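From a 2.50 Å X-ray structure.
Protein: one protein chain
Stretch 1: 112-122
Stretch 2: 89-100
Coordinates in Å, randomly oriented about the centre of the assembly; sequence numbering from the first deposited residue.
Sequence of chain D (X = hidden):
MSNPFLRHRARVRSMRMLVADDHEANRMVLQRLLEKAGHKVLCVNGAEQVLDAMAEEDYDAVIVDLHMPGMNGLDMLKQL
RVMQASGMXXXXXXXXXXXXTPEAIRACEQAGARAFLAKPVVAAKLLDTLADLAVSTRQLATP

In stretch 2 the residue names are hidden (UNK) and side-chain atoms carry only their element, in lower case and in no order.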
# COMPACT_ATOMS: atom_id res chain seq x y z
N GLY D 112 -0.69 23.39 14.13
CA GLY D 112 -1.53 23.65 15.30
C GLY D 112 -1.69 25.10 15.71
O GLY D 112 -2.11 25.38 16.83
N ALA D 113 -1.36 26.03 14.81
CA ALA D 113 -1.57 27.45 15.06
C ALA D 113 -3.07 27.76 15.02
O ALA D 113 -3.76 27.42 14.06
CB ALA D 113 -0.82 28.30 14.04
N ARG D 114 -3.56 28.40 16.08
CA ARG D 114 -4.98 28.68 16.22
C ARG D 114 -5.46 29.85 15.36
O ARG D 114 -6.62 29.89 14.95
CB ARG D 114 -5.35 28.90 17.69
CG ARG D 114 -5.45 27.62 18.49
CD ARG D 114 -6.18 27.84 19.80
NE ARG D 114 -7.62 28.01 19.61
CZ ARG D 114 -8.53 27.05 19.80
NH1 ARG D 114 -8.15 25.84 20.18
NH2 ARG D 114 -9.81 27.31 19.60
N ALA D 115 -4.57 30.81 15.11
CA ALA D 115 -4.89 31.98 14.29
C ALA D 115 -3.67 32.48 13.53
O ALA D 115 -2.54 32.38 14.01
CB ALA D 115 -5.48 33.09 15.16
N PHE D 116 -3.91 33.03 12.34
CA PHE D 116 -2.87 33.62 11.51
C PHE D 116 -3.34 35.00 11.06
O PHE D 116 -4.25 35.13 10.25
CB PHE D 116 -2.59 32.73 10.30
CG PHE D 116 -1.28 33.02 9.62
CD1 PHE D 116 -0.20 32.16 9.76
CD2 PHE D 116 -1.13 34.16 8.82
CE1 PHE D 116 1.01 32.42 9.13
CE2 PHE D 116 0.08 34.43 8.19
CZ PHE D 116 1.15 33.56 8.34
N LEU D 117 -2.70 36.04 11.61
CA LEU D 117 -3.08 37.42 11.31
C LEU D 117 -1.96 38.19 10.62
O LEU D 117 -0.78 37.97 10.89
CB LEU D 117 -3.53 38.14 12.58
CG LEU D 117 -4.85 37.69 13.20
CD1 LEU D 117 -4.88 38.00 14.68
CD2 LEU D 117 -6.04 38.33 12.49
N ALA D 118 -2.36 39.09 9.72
CA ALA D 118 -1.41 39.85 8.91
C ALA D 118 -0.72 40.96 9.68
O ALA D 118 -1.30 41.56 10.59
CB ALA D 118 -2.11 40.41 7.67
N LYS D 119 0.53 41.21 9.32
CA LYS D 119 1.29 42.35 9.81
C LYS D 119 1.38 43.42 8.71
O LYS D 119 1.55 43.08 7.54
CB LYS D 119 2.69 41.90 10.24
CG LYS D 119 2.78 41.35 11.65
CD LYS D 119 4.14 40.72 11.93
CE LYS D 119 5.19 41.74 12.33
NZ LYS D 119 6.52 41.09 12.52
N PRO D 120 1.27 44.72 9.08
CA PRO D 120 1.06 45.27 10.42
C PRO D 120 -0.30 44.87 11.00
O PRO D 120 -1.29 44.83 10.27
CB PRO D 120 1.12 46.79 10.20
CG PRO D 120 0.80 46.98 8.77
CD PRO D 120 1.39 45.79 8.07
N VAL D 121 -0.32 44.57 12.29
CA VAL D 121 -1.50 44.00 12.93
C VAL D 121 -2.63 45.02 13.10
O VAL D 121 -2.41 46.15 13.53
CB VAL D 121 -1.14 43.29 14.27
CG1 VAL D 121 -0.82 44.30 15.38
CG2 VAL D 121 -2.26 42.34 14.70
N VAL D 122 -3.84 44.61 12.72
CA VAL D 122 -5.04 45.39 12.97
C VAL D 122 -5.49 45.11 14.40
O VAL D 122 -5.76 43.96 14.76
CB VAL D 122 -6.18 45.06 11.96
CG1 VAL D 122 -7.38 45.99 12.17
CG2 VAL D 122 -5.69 45.14 10.52
N UNK D 89 1.35 21.91 29.70
CA UNK D 89 0.06 22.60 29.64
C UNK D 89 -0.18 23.18 28.24
O UNK D 89 0.72 23.78 27.65
c UNK D 89 -1.16 24.65 30.64
c UNK D 89 -0.74 26.09 30.92
c UNK D 89 -2.41 27.28 32.31
n UNK D 89 -3.44 28.12 32.38
c UNK D 89 0.04 23.72 30.69
n UNK D 89 -1.91 26.75 33.42
n UNK D 89 -1.88 26.99 31.12
N UNK D 90 -1.39 22.99 27.72
CA UNK D 90 -1.77 23.58 26.45
C UNK D 90 -1.97 25.09 26.57
O UNK D 90 -2.58 25.58 27.52
c UNK D 90 -3.49 23.56 24.57
c UNK D 90 -2.93 23.15 23.36
c UNK D 90 -4.86 25.16 23.34
c UNK D 90 -4.29 24.73 22.15
c UNK D 90 -3.32 23.73 22.16
c UNK D 90 -3.05 22.94 25.88
c UNK D 90 -4.46 24.57 24.55
o UNK D 90 -4.68 25.29 20.96
N UNK D 91 -1.45 25.82 25.59
CA UNK D 91 -1.68 27.26 25.48
C UNK D 91 -1.73 27.71 24.01
O UNK D 91 -0.86 27.34 23.22
o UNK D 91 -0.40 29.35 25.69
c UNK D 91 -0.66 28.10 26.33
c UNK D 91 0.64 27.35 26.54
N UNK D 92 -2.79 28.47 23.65
CA UNK D 92 -3.06 28.92 22.28
C UNK D 92 -1.94 29.77 21.69
O UNK D 92 -1.36 30.61 22.39
c UNK D 92 -3.84 28.91 24.58
c UNK D 92 -4.33 29.77 22.43
c UNK D 92 -4.97 29.27 23.67
N UNK D 93 -1.64 29.55 20.41
CA UNK D 93 -0.61 30.31 19.71
C UNK D 93 -1.17 30.95 18.45
O UNK D 93 -1.75 30.27 17.59
c UNK D 93 1.18 28.74 20.57
c UNK D 93 1.69 30.26 18.66
c UNK D 93 0.61 29.43 19.34
N UNK D 94 -1.01 32.27 18.34
CA UNK D 94 -1.36 33.01 17.13
C UNK D 94 -0.10 33.54 16.44
O UNK D 94 0.79 34.09 17.09
c UNK D 94 -2.39 34.15 17.43
c UNK D 94 -2.49 35.13 16.26
c UNK D 94 -2.04 34.88 18.72
N UNK D 95 -0.04 33.36 15.12
CA UNK D 95 1.13 33.74 14.34
C UNK D 95 0.93 35.09 13.64
O UNK D 95 -0.17 35.39 13.15
c UNK D 95 2.87 32.92 12.69
c UNK D 95 1.51 31.27 13.97
c UNK D 95 1.50 32.64 13.31
N UNK D 96 1.99 35.89 13.60
CA UNK D 96 2.01 37.16 12.88
C UNK D 96 3.14 37.20 11.87
O UNK D 96 4.26 36.78 12.16
c UNK D 96 1.06 38.82 14.76
c UNK D 96 -0.20 39.14 13.98
c UNK D 96 2.19 38.33 13.85
c UNK D 96 1.54 40.04 15.53
N UNK D 97 2.84 37.70 10.67
CA UNK D 97 3.87 37.95 9.64
C UNK D 97 3.38 38.88 8.54
O UNK D 97 2.17 39.07 8.35
o UNK D 97 3.33 35.88 8.48
c UNK D 97 4.38 36.64 9.04
N UNK D 98 4.33 39.46 7.81
CA UNK D 98 4.05 40.18 6.57
C UNK D 98 3.89 39.18 5.43
O UNK D 98 3.39 39.52 4.35
c UNK D 98 5.15 41.17 6.27
N UNK D 99 4.32 37.95 5.68
CA UNK D 99 4.10 36.81 4.79
C UNK D 99 2.67 36.31 4.97
O UNK D 99 2.30 35.84 6.05
c UNK D 99 5.09 34.57 4.07
o UNK D 99 4.33 34.64 3.08
o UNK D 99 5.85 33.60 4.25
c UNK D 99 5.10 35.69 5.10
N UNK D 100 1.87 36.43 3.92
CA UNK D 100 0.46 36.04 3.96
C UNK D 100 0.15 35.01 2.85
O UNK D 100 -1.01 34.80 2.48
c UNK D 100 -1.86 36.99 4.46
c UNK D 100 -0.46 37.30 3.91
c UNK D 100 -0.53 37.91 2.50

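Position 89 carries three carbons, a nitrogen, then a carbon bearing two more nitrogens. That guanidinium identifies Arg89, whose side chain stays out of reach of stretch 1.

Position 90 has one carbon leading to a six-carbon ring that bears one oxygen, which lies 3.2 Å from Arg114 CD. A phenol ring means Tyr90, and Arg114 CD approaches it at the ring edge.

At position 91 one carbon carries an oxygen and a carbon, and CA-to-CB points away from stretch 1. The branching gives Thr91.

Three carbons at position 92 close onto the backbone N, so this is Pro92; its CB lies 3.8 Å from Arg114 CD.

Position 93 shows three carbons forked at the first, the pattern of Val93. Here the backbone does the work: Arg114 N donates to Val93 O at 3.0 Å.

The same fork recurs at position 94, again valine. Val94 CG2 packs 3.8 Å from Ala115 CB and 4.1 Å from Leu117 CD1, on the sheet face those two side chains share.

Position 95 repeats the three-carbon fork, hence Val95, but on the other face, where its CB is 4.0 Å from Phe116 CD1. Val95 CG2 also reaches Ala113 CB at 3.8 Å.

Position 96 has four carbons forked at the second, which fits Leu96. Leu96 CD2 lies 3.7 Å from Leu117 CB and 3.9 Å from Val121 CG2, while Leu96 CB meets Lys119 CD at 3.6 Å.

One carbon and one oxygen at position 97 define Ser97. Ser97 OG sits 3.2 Å from Phe116 CZ and donates a hydrogen bond within its own stretch, to the backbone O of position 99 at 2.6 Å.

A lone carbon makes position 98 Ala98; its backbone N is 3.8 Å from Lys119 CB.

Position 99 has two carbons, the second carrying two oxygens. This carboxylate is Asp99; its CA-to-CB bond points away, yet backbone Asp99 O meets the Phe116 ring edge, 3.4 Å from Phe116 CE2.

Position 100 again has three carbons forked at the first: Val100, with no side-chain atom within 4.5 Å of stretch 1.

The contact is a parallel strand pairing, with axes 25° apart. Val95 anchors it with both backbone polar groups: Val95 N donates to Ala115 O at 2.9 Å (168°), and Val95 O accepts from Leu117 N at 3.0 Å (167°). Lys119 N to Ser97 O, 2.9 Å, extends the ladder. Alternating side chains then place Val94 and Leu96 with Ala115 and Leu117 on one face, and Val95 with Phe116 on the other, adding apolar packing to the backbone bonds.

Stretch 2, residues 89-100: RYTPVVVLSADV
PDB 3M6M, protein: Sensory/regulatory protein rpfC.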